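Local coordinates for protein lysin (PDB 6ILU) that probably recognises and binds the bacterial cell wall, serving as the SH3b-type cell-wall-binding domain of a Bacillus phage endolysin, at residues W79-S84 with V111-N116; G24-E29 with A37-K42. All coordinates share one frame; numbering follows the deposited sequence.

Interaction 1: W79-S84 with V111-N116. With EDO (1,2-ethanediol), chain K; SO4 (sulfate ion), chain D; EDO (1,2-ethanediol), chain I.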
loop_
_atom_site.group_PDB
_atom_site.type_symbol
_atom_site.label_atom_id
_atom_site.label_comp_id
_atom_site.label_asym_id
_atom_site.label_seq_id
_atom_site.Cartn_x
_atom_site.Cartn_y
_atom_site.Cartn_z
ATOM N N TRP A 79 3.778 -3.906 5.530
ATOM C CA TRP A 79 3.474 -3.751 4.091
ATOM C C TRP A 79 3.681 -5.075 3.378
ATOM O O TRP A 79 4.567 -5.881 3.746
ATOM C CB TRP A 79 4.364 -2.674 3.483
ATOM C CG TRP A 79 4.155 -1.341 4.083
ATOM C CD1 TRP A 79 4.959 -0.729 5.027
ATOM C CD2 TRP A 79 3.087 -0.430 3.822
ATOM N NE1 TRP A 79 4.451 0.493 5.360
ATOM C CE2 TRP A 79 3.301 0.713 4.633
ATOM C CE3 TRP A 79 1.946 -0.470 3.007
ATOM C CZ2 TRP A 79 2.437 1.796 4.639
ATOM C CZ3 TRP A 79 1.090 0.627 3.003
ATOM C CH2 TRP A 79 1.330 1.742 3.821
ATOM N N TYR A 80 2.838 -5.332 2.387
ATOM C CA TYR A 80 3.109 -6.438 1.488
ATOM C C TYR A 80 4.416 -6.167 0.738
ATOM O O TYR A 80 4.748 -5.029 0.414
ATOM C CB TYR A 80 1.947 -6.633 0.520
ATOM C CG TYR A 80 0.695 -7.191 1.169
ATOM C CD1 TYR A 80 0.688 -7.634 2.496
ATOM C CD2 TYR A 80 -0.486 -7.294 0.424
ATOM C CE1 TYR A 80 -0.456 -8.177 3.052
ATOM C CE2 TYR A 80 -1.615 -7.806 0.967
ATOM C CZ TYR A 80 -1.610 -8.243 2.285
ATOM O OH TYR A 80 -2.765 -8.761 2.825
ATOM N N LYS A 81 5.176 -7.239 0.508
ATOM C CA LYS A 81 6.499 -7.167 -0.107
ATOM C C LYS A 81 6.434 -7.640 -1.556
ATOM O O LYS A 81 5.841 -8.699 -1.871
ATOM C CB LYS A 81 7.511 -8.030 0.680
ATOM C CG LYS A 81 7.516 -7.673 2.155
ATOM C CD LYS A 81 8.201 -6.351 2.363
ATOM C CE LYS A 81 8.156 -5.958 3.843
ATOM N NZ LYS A 81 8.946 -4.740 4.085
ATOM N N VAL A 82 7.068 -6.842 -2.422
ATOM C CA VAL A 82 7.040 -7.080 -3.866
ATOM C C VAL A 82 8.404 -7.566 -4.315
ATOM O O VAL A 82 9.413 -6.898 -4.060
ATOM C CB VAL A 82 6.634 -5.780 -4.630
ATOM C CG1 VAL A 82 6.506 -6.047 -6.155
ATOM C CG2 VAL A 82 5.271 -5.214 -4.083
ATOM N N ARG A 83 8.447 -8.735 -4.968
ATOM C CA ARG A 83 9.725 -9.291 -5.435
ATOM C C ARG A 83 9.594 -9.738 -6.863
ATOM O O ARG A 83 8.576 -10.311 -7.225
ATOM C CB ARG A 83 10.151 -10.461 -4.573
ATOM C CG ARG A 83 10.525 -10.075 -3.144
ATOM C CD ARG A 83 10.786 -11.371 -2.363
ATOM N NE ARG A 83 11.117 -11.132 -0.961
ATOM C CZ ARG A 83 10.222 -11.107 0.023
ATOM N NH1 ARG A 83 8.927 -11.283 -0.237
ATOM N NH2 ARG A 83 10.628 -10.901 1.280
ATOM N N SER A 84 10.608 -9.486 -7.677
ATOM C CA SER A 84 10.633 -10.082 -9.032
ATOM C C SER A 84 10.446 -11.603 -9.004
ATOM O O SER A 84 10.946 -12.295 -8.095
ATOM C CB SER A 84 11.959 -9.748 -9.743
ATOM O OG SER A 84 12.007 -10.372 -11.015
ATOM N N VAL A 111 13.877 -5.908 -2.700
ATOM C CA VAL A 111 12.480 -6.133 -2.277
ATOM C C VAL A 111 11.811 -4.765 -2.045
ATOM O O VAL A 111 12.438 -3.871 -1.461
ATOM C CB VAL A 111 12.423 -6.960 -0.997
ATOM C CG1 VAL A 111 10.969 -7.210 -0.560
ATOM C CG2 VAL A 111 13.223 -8.270 -1.180
ATOM N N TYR A 112 10.573 -4.592 -2.497
ATOM C CA TYR A 112 9.866 -3.323 -2.334
ATOM C C TYR A 112 8.635 -3.455 -1.473
ATOM O O TYR A 112 8.105 -4.551 -1.304
ATOM C CB TYR A 112 9.448 -2.749 -3.691
ATOM C CG TYR A 112 10.613 -2.641 -4.646
ATOM C CD1 TYR A 112 10.914 -3.686 -5.528
ATOM C CD2 TYR A 112 11.405 -1.508 -4.646
ATOM C CE1 TYR A 112 12.021 -3.580 -6.392
ATOM C CE2 TYR A 112 12.524 -1.390 -5.498
ATOM C CZ TYR A 112 12.795 -2.445 -6.373
ATOM O OH TYR A 112 13.880 -2.359 -7.204
ATOM N N ASN A 113 8.178 -2.334 -0.907
ATOM C CA ASN A 113 6.845 -2.325 -0.299
ATOM C C ASN A 113 5.790 -1.963 -1.318
ATOM O O ASN A 113 6.001 -1.057 -2.141
ATOM C CB ASN A 113 6.776 -1.322 0.868
ATOM C CG ASN A 113 7.573 -1.753 2.059
ATOM O OD1 ASN A 113 7.815 -2.928 2.279
ATOM N ND2 ASN A 113 7.982 -0.785 2.855
ATOM N N ALA A 114 4.652 -2.678 -1.294
ATOM C CA ALA A 114 3.497 -2.351 -2.148
ATOM C C ALA A 114 2.914 -1.006 -1.702
ATOM O O ALA A 114 2.483 -0.912 -0.554
ATOM C CB ALA A 114 2.441 -3.434 -2.002
ATOM N N HIS A 115 2.914 0.007 -2.580
ATOM C CA HIS A 115 2.376 1.328 -2.245
ATOM C C HIS A 115 0.937 1.551 -2.723
ATOM O O HIS A 115 0.236 2.420 -2.176
ATOM C CB HIS A 115 3.250 2.442 -2.827
ATOM C CG HIS A 115 4.515 2.664 -2.054
ATOM N ND1 HIS A 115 5.513 1.711 -1.980
ATOM C CD2 HIS A 115 4.961 3.739 -1.364
ATOM C CE1 HIS A 115 6.518 2.188 -1.257
ATOM N NE2 HIS A 115 6.205 3.409 -0.854
ATOM N N ASN A 116 0.509 0.752 -3.723
ATOM C CA ASN A 116 -0.863 0.805 -4.230
ATOM C C ASN A 116 -0.960 -0.292 -5.265
ATOM O O ASN A 116 0.062 -0.725 -5.795
ATOM C CB ASN A 116 -1.224 2.204 -4.838
ATOM C CG ASN A 116 -1.849 3.134 -3.817
ATOM O OD1 ASN A 116 -2.758 2.718 -3.103
ATOM N ND2 ASN A 116 -1.461 4.419 -3.809
HETATM C C1 EDO K . 14.202 -12.040 0.849
HETATM O O1 EDO K . 14.018 -12.075 -0.581
HETATM C C2 EDO K . 14.615 -10.643 1.275
HETATM O O2 EDO K . 13.560 -10.103 2.079
HETATM S S SO4 D . 9.213 -1.373 6.404
HETATM O O1 SO4 D . 8.038 -0.637 6.879
HETATM O O2 SO4 D . 10.353 -1.061 7.258
HETATM O O3 SO4 D . 9.526 -1.011 5.029
HETATM O O4 SO4 D . 8.978 -2.812 6.467
HETATM C C1 EDO I . 15.752 0.493 -6.259
HETATM O O1 EDO I . 14.958 0.222 -7.444
HETATM C C2 EDO I . 15.389 1.811 -5.593
HETATM O O2 EDO I . 14.085 1.819 -4.954
#
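Three flat groups frame this contact. The Trp79 indole has a sulfate oxygen, O1, at its edge near CD1 and also meets the Trp53 ring; the Arg83 guanidinium carries Val111 CG1 over one face and an ethanediol at its edge, NE donating to O1 of the diol and NH2 to O2, so the diol bridges the two nitrogens; the Tyr112 ring has a second ethanediol at its edge, its OH hydrogen-bonded to O1 of that diol at 2.8 Å. Both diols are probably crystallisation additives. Between them runs a short antiparallel beta ladder that ties strand 75-84 to strand 112-113 in the SH3b fold. Val82 and Tyr112 form a hydrogen-bonded pair: Val82 N reaches Tyr112 O at 2.8 Å and Tyr112 N returns to Val82 O at 3.0 Å. Two residues along, Ala114 N donates almost straight (171°) to Tyr80 O, standing above that carbonyl's plane.

Lys81 and Asn113, the non-hydrogen-bonded pair, lie side by side on the same face. The lysine chain bends at chi2 (-74°) and then runs extended, which carries NZ to 2.8 Å from Asn113 OD1, in the plane of the carbonyl. Away from this polar pair, Val82 CG2 packs 3.9 Å from Ala114 CB, and Val122 touches both side chains. Arg83 runs alongside Val111 and forms a salt bridge from NH2 to the C-terminal carboxylate of Lys140.

The Asn113 amide plane is turned 29° from the Trp79 indole. One sulfate, probably from the crystallisation liquor, spans the polar pair: Lys81 NZ donates to its O4, and Asn113 ND2 to its O3 at 2.7 Å.

Interaction 2: G24-E29 with A37-K42; sequences GVNLYE and AGNITK. With SO4 (sulfate ion), chain E.
Strands 25-29 and 37-40 run antiparallel at 152°, their axes approaching to 4.4 Å, and a classic beta bulge interrupts the ladder where Ala37 and Gly38 both face Leu27. Leu27 O is gripped twice there, by Ala37 N at 2.7 Å and by Gly38 N at 3.1 Å, while Leu27 N donates nearly straight to Gly38 O. Beyond the bulge, Val25 and Ile40 exchange two backbone hydrogen bonds.

On one face, Leu27 and Ile40 cross obliquely, with Leu27 CD1 3.6 Å from Ile40 CG1 and the Ile40 CD1 methyl fitting against both leucine methyls. On the other, Asn39 swings its amide across the ladder, CG anti to the backbone N (chi1 -169°), so that ND2 donates to Asn26 OD1 at 3.1 Å. The donor stands above the Asn26 carbonyl plane, the two amides being turned 49° apart. Past the ladder's end, Thr41 N binds O1 of a sulfate, probably from the crystallisation liquor, at 2.9 Å.

The pair makes up a two-stranded hairpin on the surface. Tyr28 bonds through its backbone to Trp69 of strand 69-71, Ile40 rests on Leu63 just after strand 60-62, and Val25 packs on Tyr19.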
loop_
_atom_site.group_PDB
_atom_site.type_symbol
_atom_site.label_atom_id
_atom_site.label_comp_id
_atom_site.label_asym_id
_atom_site.label_seq_id
_atom_site.Cartn_x
_atom_site.Cartn_y
_atom_site.Cartn_z
ATOM N N GLY A 24 -10.109 4.936 20.558
ATOM C CA GLY A 24 -10.590 5.226 19.228
ATOM C C GLY A 24 -9.549 5.807 18.298
ATOM O O GLY A 24 -8.809 6.717 18.672
ATOM N N VAL A 25 -9.451 5.243 17.097
ATOM C CA VAL A 25 -8.648 5.815 16.028
ATOM C C VAL A 25 -9.602 6.360 14.979
ATOM O O VAL A 25 -10.490 5.626 14.534
ATOM C CB VAL A 25 -7.735 4.789 15.376
ATOM C CG1 VAL A 25 -7.007 5.425 14.194
ATOM C CG2 VAL A 25 -6.778 4.229 16.394
ATOM N N ASN A 26 -9.424 7.619 14.573
ATOM C CA ASN A 26 -10.385 8.244 13.662
ATOM C C ASN A 26 -10.231 7.800 12.219
ATOM O O ASN A 26 -9.124 7.536 11.749
ATOM C CB ASN A 26 -10.275 9.762 13.713
ATOM C CG ASN A 26 -10.558 10.301 15.094
ATOM O OD1 ASN A 26 -11.498 9.873 15.739
ATOM N ND2 ASN A 26 -9.700 11.185 15.579
ATOM N N LEU A 27 -11.383 7.688 11.559
ATOM C CA LEU A 27 -11.458 7.421 10.125
ATOM C C LEU A 27 -12.000 8.662 9.444
ATOM O O LEU A 27 -12.812 9.402 10.034
ATOM C CB LEU A 27 -12.374 6.233 9.794
ATOM C CG LEU A 27 -11.971 4.884 10.370
ATOM C CD1 LEU A 27 -12.982 3.815 10.007
ATOM C CD2 LEU A 27 -10.552 4.492 9.929
ATOM N N TYR A 28 -11.600 8.823 8.180
ATOM C CA TYR A 28 -11.832 10.037 7.424
ATOM C C TYR A 28 -12.213 9.750 5.988
ATOM O O TYR A 28 -11.912 8.667 5.426
ATOM C CB TYR A 28 -10.562 10.892 7.383
ATOM C CG TYR A 28 -10.097 11.392 8.729
ATOM C CD1 TYR A 28 -10.571 12.590 9.238
ATOM C CD2 TYR A 28 -9.196 10.653 9.482
ATOM C CE1 TYR A 28 -10.141 13.064 10.491
ATOM C CE2 TYR A 28 -8.793 11.103 10.757
ATOM C CZ TYR A 28 -9.254 12.314 11.225
ATOM O OH TYR A 28 -8.844 12.772 12.460
ATOM N N GLU A 29 -12.857 10.733 5.363
ATOM C CA GLU A 29 -12.885 10.766 3.895
ATOM C C GLU A 29 -12.011 11.939 3.418
ATOM O O GLU A 29 -11.571 12.769 4.239
ATOM C CB GLU A 29 -14.326 10.889 3.367
ATOM C CG GLU A 29 -15.036 12.101 3.833
ATOM C CD GLU A 29 -16.497 12.117 3.374
ATOM O OE1 GLU A 29 -16.734 12.229 2.164
ATOM O OE2 GLU A 29 -17.403 12.024 4.223
ATOM N N ALA A 37 -15.059 10.883 9.509
ATOM C CA ALA A 37 -16.115 9.958 9.119
ATOM C C ALA A 37 -16.545 9.055 10.236
ATOM O O ALA A 37 -17.719 8.667 10.328
ATOM C CB ALA A 37 -15.667 9.112 7.953
ATOM N N GLY A 38 -15.618 8.713 11.108
ATOM C CA GLY A 38 -16.007 7.890 12.238
ATOM C C GLY A 38 -14.820 7.483 13.058
ATOM O O GLY A 38 -13.794 8.109 12.949
ATOM N N ASN A 39 -14.963 6.396 13.808
ATOM C CA ASN A 39 -14.072 6.035 14.896
ATOM C C ASN A 39 -13.956 4.497 15.061
ATOM O O ASN A 39 -14.982 3.834 15.208
ATOM C CB ASN A 39 -14.645 6.699 16.165
ATOM C CG ASN A 39 -13.719 6.648 17.324
ATOM O OD1 ASN A 39 -13.953 5.913 18.270
ATOM N ND2 ASN A 39 -12.642 7.430 17.262
ATOM N N ILE A 40 -12.743 3.931 15.044
ATOM C CA ILE A 40 -12.519 2.486 15.256
ATOM C C ILE A 40 -11.949 2.225 16.661
ATOM O O ILE A 40 -10.858 2.717 16.948
ATOM C CB ILE A 40 -11.470 1.873 14.288
ATOM C CG1 ILE A 40 -11.859 1.964 12.830
ATOM C CG2 ILE A 40 -11.249 0.386 14.584
ATOM C CD1 ILE A 40 -10.703 1.434 11.967
ATOM N N THR A 41 -12.619 1.432 17.488
ATOM C CA THR A 41 -12.145 1.196 18.853
ATOM C C THR A 41 -11.703 -0.256 19.017
ATOM O O THR A 41 -11.036 -0.600 19.982
ATOM C CB THR A 41 -13.229 1.518 19.914
ATOM O OG1 THR A 41 -14.456 0.849 19.569
ATOM C CG2 THR A 41 -13.474 3.024 20.005
ATOM N N LYS A 42 -12.087 -1.112 18.074
ATOM C CA LYS A 42 -11.759 -2.533 18.173
ATOM C C LYS A 42 -10.392 -2.761 17.607
ATOM O O LYS A 42 -10.196 -2.661 16.398
ATOM C CB LYS A 42 -12.780 -3.400 17.405
ATOM C CG LYS A 42 -12.576 -4.897 17.560
ATOM C CD LYS A 42 -12.784 -5.285 19.017
ATOM C CE LYS A 42 -12.794 -6.793 19.255
ATOM N NZ LYS A 42 -13.019 -7.066 20.721
HETATM S S SO4 E . -15.234 -0.661 15.148
HETATM O O1 SO4 E . -14.808 -0.149 16.449
HETATM O O2 SO4 E . -15.707 0.445 14.318
HETATM O O3 SO4 E . -16.316 -1.628 15.322
HETATM O O4 SO4 E . -14.103 -1.320 14.493
#

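Interaction 2 comes first along the chain and closes before interaction 1 opens. Their centres lie 26 Å apart on opposite sides of the chain's centre, with nearest atoms about 14 Å from each other, so neither touches the other. The 25-29/35-40 hairpin is local, its segments only eight residues apart, whereas interaction 1 spans a longer gap and joins strand 75-84 to strand 112-113 within the larger antiparallel sheet. Strand 75-84 also pairs with strands 13-17 and 135-138, linking early and late parts of this all-beta chain. The hairpin thus belongs to the earlier half of a domain that probably recognises cell wall, and interaction 1 lies in the later half.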